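Local atomic coordinates of GH18 chiitnase (Pseudoalteromonas aurantia, PDB entry 6K7Z), a protein that probably hydrolyses the beta-1,4 glycosidic bonds within chitin chains, as an endo-acting member of glycoside hydrolase family 18. Residues I114-E117 / A121-G124; P158-Q163 / A168-V173; S52-N57 / K105-D110; Q139-R144 / Y150-A155. All coordinates share one frame; numbering follows the deposited sequence.

All four contacts lie in one TIM barrel and follow each other along the chain in the order 3, 1, 4, 2. Contact 3 joins the chain just before helix 56-67 to the turn ending helix 93-106, ahead of strand 111-115. Contact 1 lies at the far end of that strand, the two centres about 27 Å apart. Contact 4 packs helix 130-144 on strand 151-154, where Ile114 of contact 1 probably hydrogen-bonds with Ser153 and Ala155. Contact 2 follows in the loop leading to helix 169-177 and touches contact 1 through Tyr160 and Phe122. Contacts 2 and 3, about 32 Å apart between centres, lie on opposite sides of the chain's centre; contact 1 is at the strand ends where family 18 enzymes carry their active site.

Contact 1: I114-E117 / A121-G124; sequences IDYE and AFTG
Tyr116 meets the 3-10 segment at Ala121 and Phe122 with two parts of its side chain, the hydroxyl and the ring atom CE2. The hydroxyl abuts the Ala121 methyl closely, OH to CB 3.2 Å, and the methyl lies near the ring plane, beyond the phenolic edge. CE2 of Tyr116 approaches CZ of Phe122 at 3.5 Å, at a slant to both rings. The ring planes are inclined at 44° and the centroids are 5.7 Å apart, so the pair is neither a stack nor a T-shaped arrangement, and the two side chains pass in opposite directions. With CG opposite the backbone N (chi1 177°), the tyrosine side chain reaches across to the 3-10 segment. Phe122 has its CG opposite the carbonyl carbon (chi1 -60°), which brings the far end of its ring back to Tyr116. Leu134 of helix 130-144 touches both rings, and Tyr86 packs edge-to-face with Tyr116. Segment 114-117 closes the DxxDxDxE signature of family 18, whose last glutamate, here Glu117, is in this family the catalytic acid, probably so here too. Since the Tyr116 hydroxyl bonds to Tyr128 OH, what joins the segments is apolar and aromatic packing beside that signature.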
loop_
_atom_site.group_PDB
_atom_site.type_symbol
_atom_site.label_atom_id
_atom_site.label_comp_id
_atom_site.label_asym_id
_atom_site.label_seq_id
_atom_site.Cartn_x
_atom_site.Cartn_y
_atom_site.Cartn_z
ATOM N N ILE A 114 -0.278 -4.670 2.674
ATOM C CA ILE A 114 -0.728 -5.814 1.895
ATOM C C ILE A 114 -1.051 -5.275 0.512
ATOM O O ILE A 114 -2.127 -4.718 0.285
ATOM C CB ILE A 114 -1.921 -6.518 2.542
ATOM C CG1 ILE A 114 -1.475 -7.143 3.870
ATOM C CG2 ILE A 114 -2.504 -7.567 1.603
ATOM C CD1 ILE A 114 -2.622 -7.542 4.752
ATOM N N ASP A 115 -0.097 -5.409 -0.407
ATOM C CA ASP A 115 -0.263 -4.888 -1.761
ATOM C C ASP A 115 -0.786 -6.018 -2.641
ATOM O O ASP A 115 -0.057 -6.650 -3.408
ATOM C CB ASP A 115 1.053 -4.317 -2.268
ATOM C CG ASP A 115 0.919 -3.624 -3.619
ATOM O OD1 ASP A 115 -0.192 -3.601 -4.192
ATOM O OD2 ASP A 115 1.933 -3.085 -4.115
ATOM N N TYR A 116 -2.088 -6.256 -2.526
ATOM C CA TYR A 116 -2.763 -7.386 -3.157
ATOM C C TYR A 116 -3.414 -6.933 -4.461
ATOM O O TYR A 116 -4.255 -6.028 -4.455
ATOM C CB TYR A 116 -3.804 -7.951 -2.196
ATOM C CG TYR A 116 -4.640 -9.086 -2.723
ATOM C CD1 TYR A 116 -4.226 -10.393 -2.570
ATOM C CD2 TYR A 116 -5.869 -8.849 -3.340
ATOM C CE1 TYR A 116 -5.000 -11.446 -3.026
ATOM C CE2 TYR A 116 -6.657 -9.902 -3.802
ATOM C CZ TYR A 116 -6.214 -11.200 -3.633
ATOM O OH TYR A 116 -6.976 -12.266 -4.074
ATOM N N GLU A 117 -3.041 -7.582 -5.577
ATOM C CA GLU A 117 -3.495 -7.162 -6.904
ATOM C C GLU A 117 -4.132 -8.306 -7.701
ATOM O O GLU A 117 -4.267 -8.206 -8.925
ATOM C CB GLU A 117 -2.323 -6.550 -7.683
ATOM C CG GLU A 117 -1.444 -5.599 -6.838
ATOM C CD GLU A 117 -0.647 -4.587 -7.676
ATOM O OE1 GLU A 117 -0.557 -4.776 -8.899
ATOM O OE2 GLU A 117 -0.126 -3.598 -7.111
ATOM N N ALA A 121 -9.331 -13.117 -8.339
ATOM C CA ALA A 121 -9.899 -13.769 -7.166
ATOM C C ALA A 121 -11.137 -13.060 -6.634
ATOM O O ALA A 121 -11.792 -13.593 -5.733
ATOM C CB ALA A 121 -8.840 -13.890 -6.063
ATOM N N PHE A 122 -11.489 -11.889 -7.173
ATOM C CA PHE A 122 -12.762 -11.249 -6.859
ATOM C C PHE A 122 -13.839 -11.543 -7.900
ATOM O O PHE A 122 -14.984 -11.120 -7.713
ATOM C CB PHE A 122 -12.598 -9.721 -6.743
ATOM C CG PHE A 122 -11.627 -9.272 -5.674
ATOM C CD1 PHE A 122 -11.428 -10.018 -4.514
ATOM C CD2 PHE A 122 -10.922 -8.086 -5.835
ATOM C CE1 PHE A 122 -10.541 -9.575 -3.534
ATOM C CE2 PHE A 122 -10.042 -7.637 -4.879
ATOM C CZ PHE A 122 -9.835 -8.382 -3.720
ATOM N N THR A 123 -13.499 -12.233 -8.994
ATOM C CA THR A 123 -14.432 -12.519 -10.083
ATOM C C THR A 123 -14.758 -13.999 -10.229
ATOM O O THR A 123 -15.344 -14.393 -11.245
ATOM C CB THR A 123 -13.880 -12.022 -11.417
ATOM O OG1 THR A 123 -12.711 -12.789 -11.757
ATOM C CG2 THR A 123 -13.526 -10.552 -11.336
ATOM N N GLY A 124 -14.383 -14.831 -9.263
ATOM C CA GLY A 124 -14.656 -16.245 -9.393
ATOM C C GLY A 124 -13.759 -16.992 -10.357
ATOM O O GLY A 124 -14.040 -18.156 -10.654
#

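Contact 2: P158-Q163 / A168-V173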
loop_
_atom_site.group_PDB
_atom_site.type_symbol
_atom_site.label_atom_id
_atom_site.label_comp_id
_atom_site.label_asym_id
_atom_site.label_seq_id
_atom_site.Cartn_x
_atom_site.Cartn_y
_atom_site.Cartn_z
ATOM N N PRO A 158 -8.974 1.053 -7.512
ATOM C CA PRO A 158 -10.320 1.623 -7.375
ATOM C C PRO A 158 -11.431 0.615 -7.642
ATOM O O PRO A 158 -12.431 0.621 -6.912
ATOM C CB PRO A 158 -10.327 2.760 -8.409
ATOM C CG PRO A 158 -8.907 3.239 -8.408
ATOM C CD PRO A 158 -8.071 1.969 -8.242
ATOM N N PRO A 159 -11.328 -0.253 -8.662
ATOM C CA PRO A 159 -12.450 -1.188 -8.891
ATOM C C PRO A 159 -12.757 -2.059 -7.689
ATOM O O PRO A 159 -13.907 -2.486 -7.515
ATOM C CB PRO A 159 -11.980 -2.026 -10.087
ATOM C CG PRO A 159 -11.046 -1.132 -10.825
ATOM C CD PRO A 159 -10.323 -0.364 -9.741
ATOM N N TYR A 160 -11.759 -2.313 -6.842
ATOM C CA TYR A 160 -11.960 -3.149 -5.667
ATOM C C TYR A 160 -12.934 -2.531 -4.674
ATOM O O TYR A 160 -13.478 -3.256 -3.829
ATOM C CB TYR A 160 -10.636 -3.388 -4.955
ATOM C CG TYR A 160 -9.563 -4.135 -5.725
ATOM C CD1 TYR A 160 -9.793 -4.666 -6.995
ATOM C CD2 TYR A 160 -8.301 -4.296 -5.169
ATOM C CE1 TYR A 160 -8.781 -5.352 -7.670
ATOM C CE2 TYR A 160 -7.304 -4.976 -5.827
ATOM C CZ TYR A 160 -7.539 -5.493 -7.074
ATOM O OH TYR A 160 -6.516 -6.166 -7.700
ATOM N N LEU A 161 -13.142 -1.215 -4.744
ATOM C CA LEU A 161 -13.897 -0.448 -3.757
ATOM C C LEU A 161 -15.210 0.107 -4.307
ATOM O O LEU A 161 -15.894 0.873 -3.618
ATOM C CB LEU A 161 -13.034 0.700 -3.229
ATOM C CG LEU A 161 -11.819 0.263 -2.399
ATOM C CD1 LEU A 161 -10.769 1.359 -2.306
ATOM C CD2 LEU A 161 -12.251 -0.173 -1.015
ATOM N N GLU A 162 -15.580 -0.267 -5.522
ATOM C CA GLU A 162 -16.776 0.249 -6.174
ATOM C C GLU A 162 -17.978 -0.573 -5.719
ATOM O O GLU A 162 -18.137 -1.731 -6.124
ATOM C CB GLU A 162 -16.595 0.205 -7.687
ATOM C CG GLU A 162 -15.607 1.259 -8.200
ATOM C CD GLU A 162 -16.188 2.654 -8.128
ATOM O OE1 GLU A 162 -17.329 2.827 -8.606
ATOM O OE2 GLU A 162 -15.528 3.571 -7.588
ATOM N N GLN A 163 -18.800 0.016 -4.854
ATOM C CA GLN A 163 -20.043 -0.612 -4.406
ATOM C C GLN A 163 -20.811 -1.190 -5.584
ATOM O O GLN A 163 -21.065 -0.494 -6.572
ATOM C CB GLN A 163 -20.903 0.411 -3.665
ATOM C CG GLN A 163 -22.189 -0.151 -3.069
ATOM C CD GLN A 163 -21.952 -0.962 -1.800
ATOM O OE1 GLN A 163 -22.184 -2.176 -1.764
ATOM N NE2 GLN A 163 -21.507 -0.288 -0.747
ATOM N N ALA A 168 -15.397 -5.826 -6.919
ATOM C CA ALA A 168 -15.348 -5.031 -5.696
ATOM C C ALA A 168 -15.057 -5.860 -4.450
ATOM O O ALA A 168 -15.752 -5.742 -3.434
ATOM C CB ALA A 168 -16.661 -4.274 -5.513
ATOM N N GLY A 169 -14.006 -6.671 -4.507
ATOM C CA GLY A 169 -13.668 -7.518 -3.379
ATOM C C GLY A 169 -13.410 -6.761 -2.091
ATOM O O GLY A 169 -13.714 -7.261 -1.007
ATOM N N TYR A 170 -12.856 -5.546 -2.179
ATOM C CA TYR A 170 -12.518 -4.828 -0.955
ATOM C C TYR A 170 -13.721 -4.204 -0.268
ATOM O O TYR A 170 -13.610 -3.827 0.903
ATOM C CB TYR A 170 -11.468 -3.749 -1.232
ATOM C CG TYR A 170 -10.084 -4.244 -0.963
ATOM C CD1 TYR A 170 -9.422 -5.035 -1.886
ATOM C CD2 TYR A 170 -9.445 -3.956 0.237
ATOM C CE1 TYR A 170 -8.141 -5.493 -1.640
ATOM C CE2 TYR A 170 -8.155 -4.433 0.504
ATOM C CZ TYR A 170 -7.521 -5.197 -0.444
ATOM O OH TYR A 170 -6.260 -5.686 -0.217
ATOM N N VAL A 171 -14.855 -4.068 -0.958
ATOM C CA VAL A 171 -16.091 -3.710 -0.262
ATOM C C VAL A 171 -16.389 -4.747 0.811
ATOM O O VAL A 171 -16.617 -4.416 1.980
ATOM C CB VAL A 171 -17.261 -3.582 -1.254
ATOM C CG1 VAL A 171 -18.587 -3.436 -0.508
ATOM C CG2 VAL A 171 -17.049 -2.386 -2.167
ATOM N N GLU A 172 -16.364 -6.023 0.428
ATOM C CA GLU A 172 -16.532 -7.090 1.405
ATOM C C GLU A 172 -15.448 -7.027 2.468
ATOM O O GLU A 172 -15.728 -7.182 3.661
ATOM C CB GLU A 172 -16.522 -8.451 0.708
ATOM C CG GLU A 172 -16.767 -9.632 1.646
ATOM C CD GLU A 172 -16.785 -10.988 0.931
ATOM O OE1 GLU A 172 -17.074 -11.036 -0.287
ATOM O OE2 GLU A 172 -16.510 -12.012 1.600
ATOM N N VAL A 173 -14.200 -6.784 2.059
ATOM C CA VAL A 173 -13.110 -6.731 3.029
ATOM C C VAL A 173 -13.383 -5.667 4.090
ATOM O O VAL A 173 -13.362 -5.953 5.295
ATOM C CB VAL A 173 -11.764 -6.493 2.320
ATOM C CG1 VAL A 173 -10.667 -6.247 3.341
ATOM C CG2 VAL A 173 -11.403 -7.695 1.447
#
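The carbonyl oxygen of Tyr160 receives two backbone N-H groups from the first turn of the facing helix. Tyr170 N lies 2.9 Å from Tyr160 O and Val171 N lies 3.3 Å from the same Tyr160 O, but both bonds are bent and weak, and Val171 N also donates to Ala168 O. A CA-H...O contact adds to these: Ala168 CA approaches Pro159 O at 3.4 Å. The Ala168 methyl is pressed against another carbonyl, with CB 3.0 Å from Glu162 O. In the TIM barrel these weak bonds and the close carbonyl contacts join the loop after strand 151-154 to the start of helix 169-177, the next helix of the barrel. The two tyrosine rings lie on one side of the bonded oxygen and Val171 CG2 on the other. The ring planes of Tyr160 and Tyr170 are nearly parallel (5°), but the rings meet rim to rim, neither lying over the face of the other, with Tyr160 CD2 3.5 Å from Tyr170 CD1. Tyr170 departs from a staggered chi1 (-95°), and its CB rests 3.7 Å from Leu161 CD2. CG2 of Val171 packs against the backbone of Leu161, 3.7 Å from Leu161 O, while CG1 meets Gln163 OE1. Both phenolic ends have partners elsewhere: Tyr160 OH bonds to Thr119 OG1, and Tyr170 OH to His154 ND1. A phenylalanine in place of Tyr170 would probably keep the rim packing but leave His154 ND1 without its hydroxyl mate.

Contact 3: S52-N57 / K105-D110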
loop_
_atom_site.group_PDB
_atom_site.type_symbol
_atom_site.label_atom_id
_atom_site.label_comp_id
_atom_site.label_asym_id
_atom_site.label_seq_id
_atom_site.Cartn_x
_atom_site.Cartn_y
_atom_site.Cartn_z
ATOM N N SER A 52 16.578 -13.324 1.677
ATOM C CA SER A 52 16.111 -13.393 3.053
ATOM C C SER A 52 16.648 -12.272 3.935
ATOM O O SER A 52 16.406 -12.295 5.147
ATOM C CB SER A 52 16.463 -14.756 3.659
ATOM O OG SER A 52 17.844 -15.026 3.528
ATOM N N SER A 53 17.352 -11.281 3.380
ATOM C CA SER A 53 17.986 -10.301 4.253
ATOM C C SER A 53 18.041 -8.929 3.605
ATOM O O SER A 53 18.232 -8.809 2.390
ATOM C CB SER A 53 19.409 -10.730 4.637
ATOM O OG SER A 53 20.255 -10.731 3.500
ATOM N N PHE A 54 17.892 -7.903 4.443
ATOM C CA PHE A 54 18.086 -6.512 4.052
ATOM C C PHE A 54 19.568 -6.185 3.913
ATOM O O PHE A 54 20.415 -6.732 4.627
ATOM C CB PHE A 54 17.494 -5.571 5.103
ATOM C CG PHE A 54 15.988 -5.503 5.112
ATOM C CD1 PHE A 54 15.246 -5.725 3.965
ATOM C CD2 PHE A 54 15.323 -5.166 6.278
ATOM C CE1 PHE A 54 13.866 -5.635 3.997
ATOM C CE2 PHE A 54 13.949 -5.052 6.308
ATOM C CZ PHE A 54 13.217 -5.297 5.169
ATOM N N THR A 55 19.879 -5.255 3.014
ATOM C CA THR A 55 21.246 -4.752 2.956
ATOM C C THR A 55 21.593 -3.985 4.229
ATOM O O THR A 55 20.722 -3.536 4.980
ATOM C CB THR A 55 21.451 -3.838 1.752
ATOM O OG1 THR A 55 20.702 -2.626 1.932
ATOM C CG2 THR A 55 21.028 -4.534 0.485
ATOM N N THR A 56 22.898 -3.834 4.464
ATOM C CA THR A 56 23.360 -3.073 5.620
ATOM C C THR A 56 22.813 -1.646 5.601
ATOM O O THR A 56 22.335 -1.139 6.624
ATOM C CB THR A 56 24.890 -3.066 5.655
ATOM O OG1 THR A 56 25.361 -4.417 5.774
ATOM C CG2 THR A 56 25.385 -2.265 6.841
ATOM N N ASN A 57 22.867 -0.985 4.443
ATOM C CA ASN A 57 22.378 0.391 4.358
ATOM C C ASN A 57 20.883 0.464 4.657
ATOM O O ASN A 57 20.410 1.417 5.293
ATOM C CB ASN A 57 22.670 0.979 2.976
ATOM C CG ASN A 57 24.108 1.444 2.822
ATOM O OD1 ASN A 57 24.840 1.562 3.801
ATOM N ND2 ASN A 57 24.514 1.717 1.586
ATOM N N LYS A 105 8.723 -8.526 13.140
ATOM C CA LYS A 105 9.338 -8.410 14.458
ATOM C C LYS A 105 10.840 -8.639 14.395
ATOM O O LYS A 105 11.609 -7.910 15.034
ATOM C CB LYS A 105 8.682 -9.387 15.428
ATOM C CG LYS A 105 7.240 -9.040 15.754
ATOM C CD LYS A 105 6.675 -9.983 16.809
ATOM C CE LYS A 105 5.281 -9.563 17.244
ATOM N NZ LYS A 105 4.704 -10.534 18.226
ATOM N N ASN A 106 11.279 -9.647 13.638
ATOM C CA ASN A 106 12.706 -9.944 13.537
ATOM C C ASN A 106 13.485 -8.830 12.860
ATOM O O ASN A 106 14.690 -8.707 13.093
ATOM C CB ASN A 106 12.934 -11.245 12.775
ATOM C CG ASN A 106 12.345 -12.454 13.490
ATOM O OD1 ASN A 106 12.271 -12.491 14.724
ATOM N ND2 ASN A 106 11.919 -13.446 12.716
ATOM N N ASN A 107 12.836 -8.027 12.021
ATOM C CA ASN A 107 13.489 -6.895 11.381
ATOM C C ASN A 107 13.059 -5.559 11.971
ATOM O O ASN A 107 13.343 -4.516 11.377
ATOM C CB ASN A 107 13.236 -6.925 9.873
ATOM C CG ASN A 107 13.869 -8.131 9.209
ATOM O OD1 ASN A 107 15.084 -8.180 9.016
ATOM N ND2 ASN A 107 13.049 -9.119 8.872
ATOM N N GLN A 108 12.382 -5.574 13.120
ATOM C CA GLN A 108 12.028 -4.366 13.869
ATOM C C GLN A 108 11.289 -3.353 12.996
ATOM O O GLN A 108 11.574 -2.157 13.020
ATOM C CB GLN A 108 13.266 -3.735 14.513
ATOM C CG GLN A 108 13.869 -4.581 15.632
ATOM C CD GLN A 108 14.715 -5.724 15.112
ATOM O OE1 GLN A 108 15.367 -5.608 14.072
ATOM N NE2 GLN A 108 14.718 -6.839 15.838
ATOM N N LEU A 109 10.332 -3.834 12.215
ATOM C CA LEU A 109 9.537 -2.953 11.370
ATOM C C LEU A 109 8.261 -2.534 12.090
ATOM O O LEU A 109 7.913 -3.058 13.154
ATOM C CB LEU A 109 9.200 -3.643 10.052
ATOM C CG LEU A 109 10.429 -4.087 9.266
ATOM C CD1 LEU A 109 10.034 -4.731 7.948
ATOM C CD2 LEU A 109 11.378 -2.897 9.039
ATOM N N ASP A 110 7.539 -1.588 11.492
ATOM C CA ASP A 110 6.339 -1.071 12.130
ATOM C C ASP A 110 5.064 -1.747 11.654
ATOM O O ASP A 110 3.982 -1.364 12.106
ATOM C CB ASP A 110 6.250 0.443 11.932
ATOM C CG ASP A 110 7.396 1.163 12.606
ATOM O OD1 ASP A 110 7.407 1.207 13.860
ATOM O OD2 ASP A 110 8.297 1.652 11.892
HETATM O O HOH W 1 17.776 -8.559 7.195
#
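Phe54 points its ring at the helix-ending loop and meets Asn107 and Leu109 through CD2 and CE2. The Asn107 side chain passes that of Phe54 at a slant, amide and ring planes 52° apart: Phe54 CD2 lies 4.1 Å from Asn107 OD1, and Phe54 CE2 lies 4.1 Å from Asn107 CB. Asn107 CG stands opposite its carbonyl carbon (chi1 -65°), which brings OD1 to the side of Phe54. Leu109 comes in differently, at the rim and near the ring plane, with its CD1 4.3 Å from Phe54 CE2. The distances describe loose van der Waals contact, and the polar link between the segments runs through a water. That water accepts from Phe54 N at 2.8 Å and donates to Asn107 OD1 over a longer 3.3 Å, so the amide oxygen reaches the phenylalanine backbone indirectly. Asn107 and Leu109 belong to a Schellman motif that closes helix 93-106: Gln108, with positive phi, is its C-prime residue, Gln108 N bonds to Lys105 O at 3.1 Å, and Leu109 N reaches back to Val104 O. The turn directs the chain into strand 111-115 of the TIM barrel, alongside the start of helix 56-67, for which Thr55 is the N-cap. The other end of the Asn107 amide, ND2, bonds to Phe103 O in the preceding helical turn, which fixes its rotation and presents OD1 to the water. Ile62 of helix 56-67 touches both Phe54 and Leu109.

Contact 4: Q139-R144 / Y150-A155; sequences QELRKR and YIISHA
Helix residues 139-144 approach strand 151-154 most closely at Arg142 and Ile152, whose CA atoms are 7.4 Å apart. On the strand side Tyr150 and Ile152 direct their CB atoms at the helix, whereas Ile151 and Ser153 direct theirs away from it. CD1 of Ile152 is the point of the wedge: it lies 3.5 Å from Arg142 N and 3.8 Å from Leu141 CB, and is flanked by Leu141 on one side and the guanidinium of Arg142 on the other. The Arg142 chain leaves the helix, bends at chi2 (52°) and chi3 (85°), and folds its guanidinium back over the isoleucine. One face of the guanidinium is thus seated on Ile152 CD1, which stands over the centre of the group, with CZ to CD1 3.8 Å. Close to the guanidinium plane, NH1 donates to Tyr150 O at 3.2 Å in a fairly straight bond (158°), although it approaches from above the carbonyl plane. Further partners hold the group: NH1 also bonds to Leu145 O, and NH2 makes a salt bridge to Asp182, whose OD2 accepts from Ile152 N as well. A leucine in place of Arg142 would probably leave Asp182 without its charged mate and Tyr150 O without this donor. Away from the strand, Glu140 OE1 gathers Lys143 NZ and Arg144 NH1 in a salt-bridge network along the helix. The arrangement is that of the beta-alpha-beta crossover repeated round a TIM barrel, here strand 111-115, helix 130-144 and strand 151-154.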
loop_
_atom_site.group_PDB
_atom_site.type_symbol
_atom_site.label_atom_id
_atom_site.label_comp_id
_atom_site.label_asym_id
_atom_site.label_seq_id
_atom_site.Cartn_x
_atom_site.Cartn_y
_atom_site.Cartn_z
ATOM N N GLN A 139 -7.250 -10.628 9.842
ATOM C CA GLN A 139 -7.553 -11.001 11.217
ATOM C C GLN A 139 -6.360 -11.684 11.872
ATOM O O GLN A 139 -5.991 -11.366 13.009
ATOM C CB GLN A 139 -8.781 -11.911 11.250
ATOM C CG GLN A 139 -10.098 -11.186 11.012
ATOM C CD GLN A 139 -11.272 -12.136 10.841
ATOM O OE1 GLN A 139 -11.098 -13.298 10.477
ATOM N NE2 GLN A 139 -12.478 -11.638 11.094
ATOM N N GLU A 140 -5.742 -12.630 11.166
ATOM C CA GLU A 140 -4.630 -13.373 11.745
ATOM C C GLU A 140 -3.415 -12.484 11.940
ATOM O O GLU A 140 -2.671 -12.635 12.915
ATOM C CB GLU A 140 -4.285 -14.566 10.857
ATOM C CG GLU A 140 -5.420 -15.544 10.683
ATOM C CD GLU A 140 -5.653 -16.371 11.929
ATOM O OE1 GLU A 140 -4.867 -16.231 12.901
ATOM O OE2 GLU A 140 -6.604 -17.172 11.924
ATOM N N LEU A 141 -3.194 -11.554 11.016
ATOM C CA LEU A 141 -2.070 -10.637 11.147
ATOM C C LEU A 141 -2.284 -9.682 12.314
ATOM O O LEU A 141 -1.358 -9.430 13.098
ATOM C CB LEU A 141 -1.894 -9.881 9.832
ATOM C CG LEU A 141 -0.543 -9.378 9.336
ATOM C CD1 LEU A 141 0.549 -10.404 9.512
ATOM C CD2 LEU A 141 -0.694 -9.012 7.862
ATOM N N ARG A 142 -3.505 -9.159 12.448
ATOM C CA ARG A 142 -3.816 -8.195 13.500
ATOM C C ARG A 142 -3.722 -8.831 14.875
ATOM O O ARG A 142 -3.326 -8.168 15.842
ATOM C CB ARG A 142 -5.214 -7.610 13.270
ATOM C CG ARG A 142 -5.655 -6.595 14.317
ATOM C CD ARG A 142 -4.595 -5.511 14.492
ATOM N NE ARG A 142 -4.745 -4.452 13.509
ATOM C CZ ARG A 142 -3.797 -3.569 13.215
ATOM N NH1 ARG A 142 -2.619 -3.625 13.816
ATOM N NH2 ARG A 142 -4.028 -2.629 12.314
ATOM N N LYS A 143 -4.073 -10.116 14.963
ATOM C CA LYS A 143 -3.871 -10.893 16.177
ATOM C C LYS A 143 -2.414 -10.853 16.620
ATOM O O LYS A 143 -2.119 -10.654 17.806
ATOM C CB LYS A 143 -4.338 -12.326 15.915
ATOM C CG LYS A 143 -4.186 -13.289 17.072
ATOM C CD LYS A 143 -4.461 -14.728 16.614
ATOM C CE LYS A 143 -5.863 -14.882 16.046
ATOM N NZ LYS A 143 -6.054 -16.242 15.435
ATOM N N ARG A 144 -1.486 -10.994 15.669
ATOM C CA ARG A 144 -0.060 -11.067 15.964
ATOM C C ARG A 144 0.622 -9.706 16.013
ATOM O O ARG A 144 1.679 -9.586 16.645
ATOM C CB ARG A 144 0.631 -11.961 14.926
ATOM C CG ARG A 144 0.055 -13.373 14.907
ATOM C CD ARG A 144 0.380 -14.144 13.642
ATOM N NE ARG A 144 0.107 -15.576 13.804
ATOM C CZ ARG A 144 -1.095 -16.138 13.684
ATOM N NH1 ARG A 144 -2.161 -15.404 13.398
ATOM N NH2 ARG A 144 -1.237 -17.443 13.846
ATOM N N TYR A 150 1.422 -1.518 15.871
ATOM C CA TYR A 150 1.747 -1.959 14.522
ATOM C C TYR A 150 0.698 -1.473 13.535
ATOM O O TYR A 150 -0.468 -1.258 13.881
ATOM C CB TYR A 150 1.841 -3.482 14.432
ATOM C CG TYR A 150 3.001 -4.056 15.180
ATOM C CD1 TYR A 150 4.260 -4.070 14.618
ATOM C CD2 TYR A 150 2.839 -4.600 16.445
ATOM C CE1 TYR A 150 5.328 -4.604 15.284
ATOM C CE2 TYR A 150 3.916 -5.129 17.131
ATOM C CZ TYR A 150 5.157 -5.127 16.540
ATOM O OH TYR A 150 6.244 -5.652 17.198
ATOM N N ILE A 151 1.131 -1.343 12.285
ATOM C CA ILE A 151 0.299 -0.874 11.185
ATOM C C ILE A 151 0.015 -2.044 10.259
ATOM O O ILE A 151 0.914 -2.837 9.952
ATOM C CB ILE A 151 0.997 0.264 10.411
ATOM C CG1 ILE A 151 1.232 1.467 11.323
ATOM C CG2 ILE A 151 0.183 0.671 9.179
ATOM C CD1 ILE A 151 -0.028 2.215 11.664
ATOM N N ILE A 152 -1.231 -2.143 9.805
ATOM C CA ILE A 152 -1.610 -3.024 8.705
ATOM C C ILE A 152 -2.340 -2.151 7.699
ATOM O O ILE A 152 -3.426 -1.637 7.991
ATOM C CB ILE A 152 -2.498 -4.195 9.147
ATOM C CG1 ILE A 152 -1.767 -5.069 10.166
ATOM C CG2 ILE A 152 -2.890 -5.045 7.937
ATOM C CD1 ILE A 152 -2.620 -6.222 10.696
ATOM N N SER A 153 -1.737 -1.952 6.536
ATOM C CA SER A 153 -2.406 -1.277 5.437
ATOM C C SER A 153 -2.622 -2.267 4.302
ATOM O O SER A 153 -2.036 -3.356 4.282
ATOM C CB SER A 153 -1.590 -0.067 4.959
ATOM O OG SER A 153 -0.302 -0.443 4.512
ATOM N N HIS A 154 -3.526 -1.906 3.391
ATOM C CA HIS A 154 -3.720 -2.578 2.111
ATOM C C HIS A 154 -3.580 -1.535 1.011
ATOM O O HIS A 154 -3.685 -0.338 1.273
ATOM C CB HIS A 154 -5.105 -3.235 1.987
ATOM C CG HIS A 154 -5.337 -4.377 2.922
ATOM N ND1 HIS A 154 -5.618 -5.649 2.477
ATOM C CD2 HIS A 154 -5.365 -4.433 4.273
ATOM C CE1 HIS A 154 -5.807 -6.444 3.517
ATOM N NE2 HIS A 154 -5.647 -5.732 4.618
ATOM N N ALA A 155 -3.400 -1.987 -0.231
ATOM C CA ALA A 155 -3.177 -1.080 -1.366
ATOM C C ALA A 155 -4.110 -1.421 -2.523
ATOM O O ALA A 155 -3.661 -1.812 -3.610
ATOM C CB ALA A 155 -1.715 -1.111 -1.817
#